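Local coordinates for protein carboxylesterase SOBER1 (Arabidopsis thaliana, PDB 6AVX) that hydrolyses carboxylic esters with short acyl chains as well as phosphatidylcholine, and restrains the plant hypersensitive response triggered by the bacterial effector AvrBsT, at residues 190-193 / 194-197; 200-203 / 204-207; 22-25 / 26-30; 112-115 / 116-120. The protein carries 1 engineered substitution. All coordinates share one frame; numbering follows the deposited sequence.

Overall arrangement
Along this alpha/beta-hydrolase chain the order is contact 3, contact 4, contact 1, contact 2. Contact 4 lies near the chain's centre, on helix 109-120, which follows strand 102-107 and the probable nucleophile elbow. Contact 1 is the loop after strand 184-189, at one edge of the parallel sheet, and carries His194, a presumed charge-relay residue; it runs into helix 198-212, which holds contact 2. Contact 3, between helix 18-21 and strand 37-39, is hydrogen-bonded to helix 198-212; the centres of contacts 2 and 3 are about 11 Å apart. Contacts 1, 2 and 3 touch one another, whereas contact 4 stands apart. The fold thereby brings putative catalytic residues together from distant parts of the chain.

Contact 1: 190-193 / 194-197; sequences PGLG and HSIS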
ATOM      1  N   PRO A 190       3.832  18.919  -1.302  1.00 12.06           N
ATOM      2  CA  PRO A 190       4.899  19.803  -0.816  1.00 15.42           C
ATOM      3  C   PRO A 190       4.689  20.168   0.641  1.00 11.71           C
ATOM      4  O   PRO A 190       3.591  20.523   1.067  1.00 13.85           O
ATOM      5  CB  PRO A 190       4.804  21.033  -1.732  1.00 17.97           C
ATOM      6  CG  PRO A 190       3.531  20.912  -2.460  1.00 24.20           C
ATOM      7  CD  PRO A 190       3.162  19.462  -2.495  1.00 14.52           C
ATOM      8  N   GLY A 191       5.756  20.044   1.410  1.00 14.63           N
ATOM      9  CA  GLY A 191       5.717  20.382   2.811  1.00 16.02           C
ATOM     10  C   GLY A 191       5.189  19.302   3.731  1.00 14.40           C
ATOM     11  O   GLY A 191       5.359  19.415   4.950  1.00 17.38           O
ATOM     12  N   LEU A 192       4.552  18.256   3.204  1.00 10.72           N
ATOM     13  CA  LEU A 192       4.047  17.179   4.043  1.00  9.71           C
ATOM     14  C   LEU A 192       5.197  16.279   4.464  1.00  7.04           C
ATOM     15  O   LEU A 192       6.097  15.992   3.678  1.00  7.82           O
ATOM     16  CB  LEU A 192       3.012  16.375   3.257  1.00  9.80           C
ATOM     17  CG  LEU A 192       2.322  15.231   4.002  1.00  9.14           C
ATOM     18  CD1 LEU A 192       1.462  15.758   5.126  1.00 12.08           C
ATOM     19  CD2 LEU A 192       1.468  14.398   3.058  1.00 10.02           C
ATOM     20  N   GLY A 193       5.158  15.845   5.710  1.00  7.70           N
ATOM     21  CA  GLY A 193       6.080  14.859   6.219  1.00  6.77           C
ATOM     22  C   GLY A 193       5.488  13.466   6.201  1.00  6.68           C
ATOM     23  O   GLY A 193       4.761  13.084   5.274  1.00  7.43           O
ATOM     24  N   HIS A 194       5.788  12.696   7.246  1.00  6.35           N
ATOM     25  CA  HIS A 194       5.399  11.293   7.309  1.00  6.51           C
ATOM     26  C   HIS A 194       4.071  11.178   8.047  1.00  8.43           C
ATOM     27  O   HIS A 194       3.999  10.762   9.199  1.00  9.16           O
ATOM     28  CB  HIS A 194       6.477  10.479   8.004  1.00  7.67           C
ATOM     29  CG  HIS A 194       6.350   9.017   7.765  1.00  7.42           C
ATOM     30  ND1 HIS A 194       6.524   8.460   6.520  1.00  7.90           N
ATOM     31  CD2 HIS A 194       6.040   8.002   8.602  1.00  9.96           C
ATOM     32  CE1 HIS A 194       6.335   7.151   6.597  1.00  8.89           C
ATOM     33  NE2 HIS A 194       6.059   6.851   7.854  1.00 10.86           N
ATOM     34  N   SER A 195       3.011  11.587   7.360  1.00  8.21           N
ATOM     35  CA  SER A 195       1.675  11.570   7.938  1.00  7.54           C
ATOM     36  C   SER A 195       0.696  11.609   6.784  1.00  7.49           C
ATOM     37  O   SER A 195       1.079  11.766   5.623  1.00  8.16           O
ATOM     38  CB  SER A 195       1.453  12.767   8.871  1.00  9.13           C
ATOM     39  OG  SER A 195       1.501  13.980   8.147  1.00 10.19           O
ATOM     40  N   ILE A 196      -0.580  11.474   7.126  1.00  8.19           N
ATOM     41  CA  ILE A 196      -1.673  11.560   6.167  1.00  8.95           C
ATOM     42  C   ILE A 196      -2.372  12.892   6.344  1.00  9.49           C
ATOM     43  O   ILE A 196      -2.753  13.244   7.464  1.00 10.86           O
ATOM     44  CB  ILE A 196      -2.690  10.435   6.390  1.00  9.07           C
ATOM     45  CG1 ILE A 196      -2.019   9.077   6.214  1.00 10.29           C
ATOM     46  CG2 ILE A 196      -3.887  10.600   5.430  1.00 10.48           C
ATOM     47  CD1 ILE A 196      -2.935   7.910   6.499  1.00 13.39           C
ATOM     48  N   SER A 197      -2.603  13.595   5.251  1.00  9.08           N
ATOM     49  CA  SER A 197      -3.452  14.776   5.305  1.00 11.03           C
ATOM     50  C   SER A 197      -4.833  14.474   4.736  1.00 10.38           C
ATOM     51  O   SER A 197      -5.007  13.575   3.908  1.00  9.63           O
ATOM     52  CB  SER A 197      -2.830  15.928   4.530  1.00 13.81           C
ATOM     53  OG  SER A 197      -2.899  15.683   3.146  1.00 14.15           O
TER
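Leu192 folds over the backbone of Ser195 where the loop after strand 184-189 turns at His194. Its CB points toward residues 194-197, and with CG anti to the backbone N (chi1 -177°) the branched end is carried onto the Ser195 carbonyl. CG lies 4.0 Å from Ser195 O, and CD2 comes nearer, 3.7 Å from the same Ser195 O. The other branch, CD1, meets the hydroxyl, 3.5 Å from Ser195 OG, and reaches Ser197 CB at 4.3 Å. Beneath it the chain bends in an inverse gamma turn centred on His194, closed by a weak hydrogen bond of 3.1 Å from Ser195 N to Gly193 O whose angle at the hydrogen is only 136°. The His194 ring leaves in another direction, where ND1 is hydrogen-bonded to Asp162 and the ring also touches Ser108, consistent with a Ser-His-Asp charge relay. At the far end Ser197 caps the next helix, and Glu200 OE2 accepts a bond from Ser197 N, as in a capping box. Across the turn itself the contact is mainly van der Waals, an aliphatic side chain against Ser195 oxygens and Ser197 CB; bonds of Gly191 to Thr160 and Leu192 to Asp161 anchor the loop from outside.

Contact 2: 200-203 / 204-207; sequences ELKY and IESW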
ATOM      1  N   GLU A 200      -4.946  14.722   1.030  1.00  9.98           N
ATOM      2  CA  GLU A 200      -4.379  13.533   0.407  1.00  8.40           C
ATOM      3  C   GLU A 200      -5.423  12.424   0.297  1.00  7.74           C
ATOM      4  O   GLU A 200      -5.523  11.746  -0.739  1.00  8.62           O
ATOM      5  CB  GLU A 200      -3.186  13.111   1.264  1.00 10.49           C
ATOM      6  CG  GLU A 200      -2.430  11.932   0.784  1.00  8.72           C
ATOM      7  CD  GLU A 200      -1.357  11.523   1.782  1.00  9.72           C
ATOM      8  OE1 GLU A 200      -0.449  10.751   1.384  1.00  9.07           O
ATOM      9  OE2 GLU A 200      -1.398  11.968   2.950  1.00  9.85           O
ATOM     10  N   LEU A 201      -6.233  12.248   1.341  1.00  8.28           N
ATOM     11  CA  LEU A 201      -7.306  11.261   1.309  1.00  8.45           C
ATOM     12  C   LEU A 201      -8.379  11.642   0.298  1.00  9.11           C
ATOM     13  O   LEU A 201      -8.907  10.776  -0.406  1.00  8.59           O
ATOM     14  CB  LEU A 201      -7.921  11.094   2.702  1.00  9.13           C
ATOM     15  CG  LEU A 201      -7.001  10.513   3.772  1.00  7.68           C
ATOM     16  CD1 LEU A 201      -7.718  10.478   5.095  1.00  9.03           C
ATOM     17  CD2 LEU A 201      -6.540   9.114   3.364  1.00  9.18           C
ATOM     18  N   LYS A 202      -8.734  12.928   0.219  1.00  9.26           N
ATOM     19  CA  LYS A 202      -9.749  13.333  -0.749  1.00  8.18           C
ATOM     20  C   LYS A 202      -9.285  13.058  -2.173  1.00  9.54           C
ATOM     21  O   LYS A 202     -10.091  12.721  -3.046  1.00  8.96           O
ATOM     22  CB  LYS A 202     -10.062  14.821  -0.600  1.00 11.57           C
ATOM     23  CG  LYS A 202     -10.614  15.250   0.733  1.00 13.51           C
ATOM     24  CD  LYS A 202     -11.910  14.591   1.072  1.00 16.91           C
ATOM     25  CE  LYS A 202     -12.475  15.191   2.357  1.00 15.72           C
ATOM     26  NZ  LYS A 202     -13.752  14.563   2.752  1.00 18.06           N
ATOM     27  N   TYR A 203      -7.998  13.244  -2.445  1.00  8.53           N
ATOM     28  CA  TYR A 203      -7.486  12.949  -3.776  1.00  9.53           C
ATOM     29  C   TYR A 203      -7.546  11.457  -4.074  1.00  8.16           C
ATOM     30  O   TYR A 203      -7.909  11.048  -5.190  1.00  9.70           O
ATOM     31  CB  TYR A 203      -6.053  13.446  -3.885  1.00 10.19           C
ATOM     32  CG  TYR A 203      -5.536  13.513  -5.294  1.00 10.97           C
ATOM     33  CD1 TYR A 203      -5.822  14.611  -6.092  1.00 14.67           C
ATOM     34  CD2 TYR A 203      -4.758  12.499  -5.840  1.00 12.95           C
ATOM     35  CE1 TYR A 203      -5.354  14.702  -7.385  1.00 17.78           C
ATOM     36  CE2 TYR A 203      -4.281  12.583  -7.138  1.00 15.47           C
ATOM     37  CZ  TYR A 203      -4.593  13.685  -7.904  1.00 14.75           C
ATOM     38  OH  TYR A 203      -4.130  13.785  -9.193  1.00 19.07           O
ATOM     39  N   ILE A 204      -7.219  10.617  -3.087  1.00  7.44           N
ATOM     40  CA  ILE A 204      -7.402   9.181  -3.254  1.00  7.03           C
ATOM     41  C   ILE A 204      -8.865   8.862  -3.528  1.00  7.23           C
ATOM     42  O   ILE A 204      -9.182   8.041  -4.401  1.00  7.63           O
ATOM     43  CB  ILE A 204      -6.853   8.428  -2.027  1.00  7.82           C
ATOM     44  CG1 ILE A 204      -5.331   8.585  -1.946  1.00  7.20           C
ATOM     45  CG2 ILE A 204      -7.256   6.948  -2.077  1.00  8.24           C
ATOM     46  CD1 ILE A 204      -4.766   8.315  -0.585  1.00  9.28           C
ATOM     47  N   GLU A 205      -9.781   9.474  -2.772  1.00  8.18           N
ATOM     48  CA  GLU A 205     -11.207   9.242  -3.006  1.00  7.92           C
ATOM     49  C   GLU A 205     -11.584   9.589  -4.436  1.00  7.70           C
ATOM     50  O   GLU A 205     -12.298   8.833  -5.098  1.00  7.68           O
ATOM     51  CB  GLU A 205     -12.045  10.062  -2.031  1.00  7.79           C
ATOM     52  CG  GLU A 205     -13.557   9.928  -2.274  1.00  9.74           C
ATOM     53  CD  GLU A 205     -14.384  10.683  -1.267  1.00  8.93           C
ATOM     54  OE1 GLU A 205     -13.957  11.793  -0.896  1.00 11.94           O
ATOM     55  OE2 GLU A 205     -15.415  10.152  -0.829  1.00  9.57           O
ATOM     56  N   SER A 206     -11.115  10.731  -4.927  1.00  7.97           N
ATOM     57  CA  SER A 206     -11.425  11.130  -6.297  1.00  9.15           C
ATOM     58  C   SER A 206     -10.868  10.131  -7.304  1.00  8.40           C
ATOM     59  O   SER A 206     -11.504   9.853  -8.328  1.00  8.75           O
ATOM     60  CB  SER A 206     -10.873  12.524  -6.571  1.00 11.98           C
ATOM     61  OG  SER A 206     -11.535  13.491  -5.780  1.00 16.71           O
ATOM     62  N   TRP A 207      -9.661   9.615  -7.050  1.00  8.26           N
ATOM     63  CA  TRP A 207      -9.055   8.606  -7.919  1.00  7.66           C
ATOM     64  C   TRP A 207      -9.857   7.309  -7.911  1.00  7.06           C
ATOM     65  O   TRP A 207     -10.101   6.727  -8.969  1.00  8.71           O
ATOM     66  CB  TRP A 207      -7.612   8.405  -7.465  1.00  8.72           C
ATOM     67  CG  TRP A 207      -6.858   7.224  -8.001  1.00 10.98           C
ATOM     68  CD1 TRP A 207      -6.181   7.128  -9.182  1.00 15.76           C
ATOM     69  CD2 TRP A 207      -6.642   5.987  -7.312  1.00 11.75           C
ATOM     70  NE1 TRP A 207      -5.563   5.892  -9.264  1.00 11.51           N
ATOM     71  CE2 TRP A 207      -5.834   5.178  -8.130  1.00 13.65           C
ATOM     72  CE3 TRP A 207      -7.048   5.496  -6.076  1.00 13.19           C
ATOM     73  CZ2 TRP A 207      -5.432   3.894  -7.747  1.00 10.92           C
ATOM     74  CZ3 TRP A 207      -6.651   4.225  -5.701  1.00 12.87           C
ATOM     75  CH2 TRP A 207      -5.849   3.446  -6.530  1.00 13.07           C
TER
HETATM   76  O   HOH W   1     -12.861  13.484  -2.689  1.00 13.84           O
HETATM   77  O   HOH W   2     -15.248  13.239   0.827  1.00 14.77           O
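Lys202 and Glu205 run side by side and point the same way from successive turns of helix 198-212. The lysine chain, bent at chi2 (-61°), brings CD to 4.0 Å from Glu205 OE1, but its ammonium stops short of a salt bridge, with NZ 4.6 Å from OE1 of Glu205. One water spans that gap, accepting from Lys202 NZ and donating to Glu205 OE1. A second water donates to the same carboxylate oxygen and to Lys202 O, so OE1 receives two water bonds while the opposite charges probably still attract through the solvent. The same NZ is also hydrogen-bonded to Gln27 O, and the second carboxylate oxygen, Glu205 OE2, to Ser30 OG, both in the segment 26-30.

The side turned to the sheet is mostly apolar, although Glu200 also faces it, its OE2 accepting from Ser197 N. Ile204, with CG1 anti to its carbonyl carbon, lays that atom 3.4 Å from Glu200 O, and its CD1 is 4.4 Å from Leu201 CD2. Within 204-207, Ile204 O lies in the plane of the Trp207 ring, at its edge. Beneath these side chains run i to i+4 backbone bonds, among them Glu205 N to Leu201 O at 2.8 Å and Trp207 N to Tyr203 O at 2.9 Å.

Ile204 and Trp207 pack on strands 127-131 and 154-159 of the parallel sheet. Tyr203 lies on strands 154-159 and 184-189, its OH bonded to Glu185, and Leu201 packs against Ile196 of the loop that leads into the helix.

Contact 3: 22-25 / 26-30; sequences EPIQ and TQFKS
Thr26 turns back on Pro23 and binds one carbonyl twice. OG1 donates to Pro23 O at 2.7 Å, lying in the carbonyl plane, while Thr26 N reaches the same Pro23 O at 2.9 Å from above that plane. The hydroxyl is set for this by a chi1 of 72°, which places OG1 between the backbone N and the carbonyl carbon. Two further i to i+3 bonds follow, Gln27 N to Ile24 O at 3.0 Å and Phe28 N to Gln25 O at 3.1 Å, a run like that of 3-10 turns.

Ile24 O also faces the edge of the Phe28 ring, in its plane, with CD1 of Phe28 3.4 Å from the oxygen. The side chains of Ile24 and Phe28 run alongside each other, CG2 of Ile24 3.9 Å from CE1 of Phe28. Farther out, Gln25 NE2 and Gln25 N grip Glu22 O from opposite faces of its plane, and Lys29 NZ curls back to Thr26 O at 2.9 Å.

These turns lie between helix 18-21 and strand 37-39. Phe28 meets Trp38 of that strand edge-to-face, and Gln27 rests on Asn198 and Leu201 of helix 198-212.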
ATOM      1  N   GLU A  22      -9.496   2.790  11.349  1.00  7.73           N
ATOM      2  CA  GLU A  22     -10.836   2.736  10.777  1.00  7.51           C
ATOM      3  C   GLU A  22     -11.453   4.105  10.540  1.00  8.69           C
ATOM      4  O   GLU A  22     -12.156   4.256   9.527  1.00  8.20           O
ATOM      5  CB  GLU A  22     -11.742   1.823  11.623  1.00  7.61           C
ATOM      6  CG  GLU A  22     -11.449   0.342  11.411  1.00  8.59           C
ATOM      7  CD  GLU A  22     -12.172  -0.592  12.344  1.00  8.80           C
ATOM      8  OE1 GLU A  22     -12.653  -0.169  13.404  1.00  8.54           O
ATOM      9  OE2 GLU A  22     -12.229  -1.798  12.031  1.00 11.99           O
ATOM     10  N   PRO A  23     -11.251   5.125  11.383  1.00  8.13           N
ATOM     11  CA  PRO A  23     -11.861   6.434  11.094  1.00  8.88           C
ATOM     12  C   PRO A  23     -11.412   7.073   9.798  1.00  8.97           C
ATOM     13  O   PRO A  23     -12.068   8.023   9.352  1.00  9.82           O
ATOM     14  CB  PRO A  23     -11.488   7.288  12.313  1.00  9.32           C
ATOM     15  CG  PRO A  23     -11.308   6.282  13.405  1.00 10.21           C
ATOM     16  CD  PRO A  23     -10.658   5.089  12.733  1.00  8.11           C
ATOM     17  N   ILE A  24     -10.340   6.597   9.168  1.00  8.56           N
ATOM     18  CA  ILE A  24      -9.979   7.112   7.850  1.00  9.06           C
ATOM     19  C   ILE A  24     -11.177   7.074   6.917  1.00  8.12           C
ATOM     20  O   ILE A  24     -11.361   7.969   6.087  1.00  9.10           O
ATOM     21  CB  ILE A  24      -8.790   6.314   7.284  1.00  9.50           C
ATOM     22  CG1 ILE A  24      -7.512   6.734   7.997  1.00  9.90           C
ATOM     23  CG2 ILE A  24      -8.653   6.482   5.756  1.00 10.62           C
ATOM     24  CD1 ILE A  24      -6.297   5.903   7.646  1.00 12.00           C
ATOM     25  N   GLN A  25     -12.008   6.038   7.028  1.00  8.31           N
ATOM     26  CA  GLN A  25     -13.129   5.893   6.104  1.00  9.77           C
ATOM     27  C   GLN A  25     -14.103   7.054   6.206  1.00 11.29           C
ATOM     28  O   GLN A  25     -14.817   7.343   5.232  1.00 11.09           O
ATOM     29  CB  GLN A  25     -13.852   4.563   6.310  1.00  9.73           C
ATOM     30  CG  GLN A  25     -14.678   4.471   7.583  1.00 10.13           C
ATOM     31  CD  GLN A  25     -15.064   3.034   7.889  1.00 11.67           C
ATOM     32  OE1 GLN A  25     -16.088   2.534   7.419  1.00 13.12           O
ATOM     33  NE2 GLN A  25     -14.222   2.345   8.640  1.00 12.53           N
ATOM     34  N   THR A  26     -14.161   7.722   7.363  1.00  9.74           N
ATOM     35  CA  THR A  26     -15.074   8.844   7.549  1.00 13.51           C
ATOM     36  C   THR A  26     -14.639  10.080   6.787  1.00 12.29           C
ATOM     37  O   THR A  26     -15.422  11.024   6.689  1.00 13.39           O
ATOM     38  CB  THR A  26     -15.270   9.194   9.035  1.00 14.64           C
ATOM     39  OG1 THR A  26     -14.091   9.807   9.574  1.00 17.22           O
ATOM     40  CG2 THR A  26     -15.616   7.966   9.828  1.00 21.35           C
ATOM     41  N   GLN A  27     -13.416  10.115   6.256  1.00 10.81           N
ATOM     42  CA  GLN A  27     -13.004  11.202   5.376  1.00 11.75           C
ATOM     43  C   GLN A  27     -13.436  10.976   3.935  1.00 10.10           C
ATOM     44  O   GLN A  27     -13.302  11.885   3.109  1.00 11.46           O
ATOM     45  CB  GLN A  27     -11.484  11.371   5.447  1.00 11.17           C
ATOM     46  CG  GLN A  27     -11.004  11.832   6.807  1.00 16.83           C
ATOM     47  CD  GLN A  27     -11.619  13.155   7.193  1.00 20.97           C
ATOM     48  OE1 GLN A  27     -11.688  14.074   6.376  1.00 22.30           O
ATOM     49  NE2 GLN A  27     -12.089  13.254   8.427  1.00 34.17           N
ATOM     50  N   PHE A  28     -13.946   9.792   3.617  1.00  8.58           N
ATOM     51  CA  PHE A  28     -14.440   9.466   2.283  1.00  8.88           C
ATOM     52  C   PHE A  28     -15.952   9.640   2.359  1.00  9.04           C
ATOM     53  O   PHE A  28     -16.710   8.699   2.609  1.00 11.19           O
ATOM     54  CB  PHE A  28     -14.049   8.038   1.902  1.00  8.91           C
ATOM     55  CG  PHE A  28     -12.570   7.852   1.671  1.00  9.05           C
ATOM     56  CD1 PHE A  28     -11.659   7.954   2.713  1.00  9.13           C
ATOM     57  CD2 PHE A  28     -12.089   7.558   0.406  1.00 10.53           C
ATOM     58  CE1 PHE A  28     -10.291   7.787   2.497  1.00 10.00           C
ATOM     59  CE2 PHE A  28     -10.725   7.389   0.185  1.00 11.89           C
ATOM     60  CZ  PHE A  28      -9.833   7.506   1.230  1.00 11.15           C
ATOM     61  N   LYS A  29     -16.385  10.888   2.178  1.00  8.63           N
ATOM     62  CA  LYS A  29     -17.753  11.313   2.457  1.00  8.95           C
ATOM     63  C   LYS A  29     -18.650  11.338   1.227  1.00 10.35           C
ATOM     64  O   LYS A  29     -19.828  11.694   1.348  1.00 12.67           O
ATOM     65  CB  LYS A  29     -17.740  12.700   3.107  1.00  9.93           C
ATOM     66  CG  LYS A  29     -17.050  12.723   4.438  1.00 10.46           C
ATOM     67  CD  LYS A  29     -17.164  14.093   5.071  1.00 12.17           C
ATOM     68  CE  LYS A  29     -16.411  14.191   6.384  1.00 18.33           C
ATOM     69  NZ  LYS A  29     -17.010  13.350   7.445  1.00 21.00           N
ATOM     70  N   SER A  30     -18.148  10.959   0.063  1.00  8.89           N
ATOM     71  CA  SER A  30     -18.937  11.063  -1.155  1.00  9.62           C
ATOM     72  C   SER A  30     -20.074  10.049  -1.187  1.00 10.13           C
ATOM     73  O   SER A  30     -20.006   8.974  -0.592  1.00 10.01           O
ATOM     74  CB  SER A  30     -18.058  10.845  -2.381  1.00 10.99           C
ATOM     75  OG  SER A  30     -17.544   9.528  -2.407  1.00 12.00           O
TER

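Contact 4: 112-115 / 116-120; sequences ALTL and ASVLL
Regular alpha-helical i to i+4 bonds join residues 112-115 to 116-120, from Ala116 N to Ala112 O at 3.1 Å through to Leu119 N and Leu115 O at 3.0 Å. This is helix 109-120 of the alpha/beta-hydrolase fold, which follows the probable nucleophile elbow at Ser108 and forms the helical link of a beta-alpha-beta unit between strands 102-107 and 127-131.

Leu115 and Leu119 make the apolar contact of one face. Their side chains cross obliquely, CD1 of Leu119 set against CG of Leu115 at 3.6 Å, where both methyls of Leu115 also lie close by. With CG anti to its carbonyl carbon (chi1 -63°), Leu119 sets that atom 3.2 Å from Leu115 O and CD1 on the leucine a turn earlier. On another face Val118 brings CG2 to 3.3 Å from Thr114 O, the acceptor of its own backbone N-H. The hydroxyl of Thr114 is bonded one turn earlier, OG1 to Gly110 O.

Outside the helix, Thr114 and Val118 pack on Ile104 of strand 102-107. Leu113 and Ala116 lie against helix 75-94, and Leu119 touches Phe145.

Ser117, like Thr114, is a buried polar residue whose hydroxyl is satisfied by the helix backbone. OG and N of Ser117 both donate to Leu113 O, each at 2.8 Å, from opposite faces of its carbonyl plane, and the same OG has CD1 of Leu113 beside it at 3.5 Å.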
ATOM      1  N   ALA A 112       4.044  -0.026   1.381  1.00  4.77           N
ATOM      2  CA  ALA A 112       4.942  -1.009   0.786  1.00  5.05           C
ATOM      3  C   ALA A 112       4.226  -2.341   0.597  1.00  5.52           C
ATOM      4  O   ALA A 112       4.346  -2.986  -0.452  1.00  5.80           O
ATOM      5  CB  ALA A 112       6.170  -1.164   1.676  1.00  4.94           C
ATOM      6  N   LEU A 113       3.452  -2.754   1.596  1.00  5.37           N
ATOM      7  CA  LEU A 113       2.726  -4.013   1.481  1.00  5.41           C
ATOM      8  C   LEU A 113       1.643  -3.935   0.427  1.00  5.19           C
ATOM      9  O   LEU A 113       1.411  -4.912  -0.298  1.00  5.26           O
ATOM     10  CB  LEU A 113       2.140  -4.412   2.831  1.00  5.71           C
ATOM     11  CG  LEU A 113       1.364  -5.726   2.839  1.00  5.69           C
ATOM     12  CD1 LEU A 113       2.178  -6.881   2.302  1.00  6.94           C
ATOM     13  CD2 LEU A 113       0.888  -6.007   4.244  1.00  7.22           C
ATOM     14  N   THR A 114       0.964  -2.800   0.334  1.00  5.29           N
ATOM     15  CA  THR A 114      -0.008  -2.585  -0.738  1.00  5.53           C
ATOM     16  C   THR A 114       0.628  -2.832  -2.094  1.00  5.68           C
ATOM     17  O   THR A 114       0.074  -3.550  -2.936  1.00  5.66           O
ATOM     18  CB  THR A 114      -0.575  -1.154  -0.665  1.00  4.91           C
ATOM     19  OG1 THR A 114      -1.437  -1.041   0.469  1.00  6.10           O
ATOM     20  CG2 THR A 114      -1.363  -0.775  -1.906  1.00  6.58           C
ATOM     21  N   LEU A 115       1.780  -2.212  -2.326  1.00  4.64           N
ATOM     22  CA  LEU A 115       2.432  -2.355  -3.613  1.00  4.98           C
ATOM     23  C   LEU A 115       2.760  -3.809  -3.901  1.00  5.36           C
ATOM     24  O   LEU A 115       2.462  -4.329  -4.984  1.00  5.84           O
ATOM     25  CB  LEU A 115       3.702  -1.514  -3.635  1.00  6.53           C
ATOM     26  CG  LEU A 115       4.333  -1.441  -5.023  1.00  7.36           C
ATOM     27  CD1 LEU A 115       3.583  -0.464  -5.901  1.00  8.85           C
ATOM     28  CD2 LEU A 115       5.803  -1.070  -4.933  1.00  8.82           C
ATOM     29  N   ALA A 116       3.408  -4.475  -2.954  1.00  5.53           N
ATOM     30  CA  ALA A 116       3.789  -5.866  -3.161  1.00  5.50           C
ATOM     31  C   ALA A 116       2.570  -6.741  -3.404  1.00  5.95           C
ATOM     32  O   ALA A 116       2.587  -7.642  -4.260  1.00  6.71           O
ATOM     33  CB  ALA A 116       4.556  -6.364  -1.942  1.00  6.66           C
ATOM     34  N   SER A 117       1.496  -6.490  -2.656  1.00  5.05           N
ATOM     35  CA  SER A 117       0.312  -7.330  -2.755  1.00  5.41           C
ATOM     36  C   SER A 117      -0.368  -7.164  -4.102  1.00  5.62           C
ATOM     37  O   SER A 117      -0.827  -8.147  -4.697  1.00  6.40           O
ATOM     38  CB  SER A 117      -0.659  -7.006  -1.626  1.00  6.69           C
ATOM     39  OG  SER A 117      -0.111  -7.307  -0.347  1.00  7.08           O
ATOM     40  N   VAL A 118      -0.497  -5.931  -4.574  1.00  5.16           N
ATOM     41  CA  VAL A 118      -1.138  -5.687  -5.857  1.00  5.50           C
ATOM     42  C   VAL A 118      -0.313  -6.284  -6.989  1.00  6.02           C
ATOM     43  O   VAL A 118      -0.854  -6.940  -7.894  1.00  6.55           O
ATOM     44  CB  VAL A 118      -1.374  -4.183  -6.045  1.00  7.92           C
ATOM     45  CG1 VAL A 118      -1.740  -3.873  -7.483  1.00  8.59           C
ATOM     46  CG2 VAL A 118      -2.423  -3.679  -5.050  1.00  8.04           C
ATOM     47  N   LEU A 119       0.999  -6.071  -6.957  1.00  5.30           N
ATOM     48  CA  LEU A 119       1.831  -6.471  -8.093  1.00  6.03           C
ATOM     49  C   LEU A 119       1.966  -7.980  -8.213  1.00  5.58           C
ATOM     50  O   LEU A 119       2.311  -8.474  -9.297  1.00  6.30           O
ATOM     51  CB  LEU A 119       3.226  -5.845  -7.986  1.00  8.05           C
ATOM     52  CG  LEU A 119       3.310  -4.319  -8.031  1.00 11.46           C
ATOM     53  CD1 LEU A 119       4.729  -3.832  -7.740  1.00 14.41           C
ATOM     54  CD2 LEU A 119       2.840  -3.812  -9.370  1.00 21.45           C
ATOM     55  N   LEU A 120       1.735  -8.711  -7.139  1.00  5.40           N
ATOM     56  CA  LEU A 120       1.819 -10.164  -7.169  1.00  5.73           C
ATOM     57  C   LEU A 120       0.457 -10.837  -7.272  1.00  6.19           C
ATOM     58  O   LEU A 120       0.396 -12.066  -7.327  1.00  6.12           O
ATOM     59  CB  LEU A 120       2.577 -10.677  -5.940  1.00  5.82           C
ATOM     60  CG  LEU A 120       4.079 -10.389  -6.004  1.00  6.35           C
ATOM     61  CD1 LEU A 120       4.716 -10.510  -4.632  1.00  7.72           C
ATOM     62  CD2 LEU A 120       4.783 -11.340  -7.004  1.00  7.61           C
TER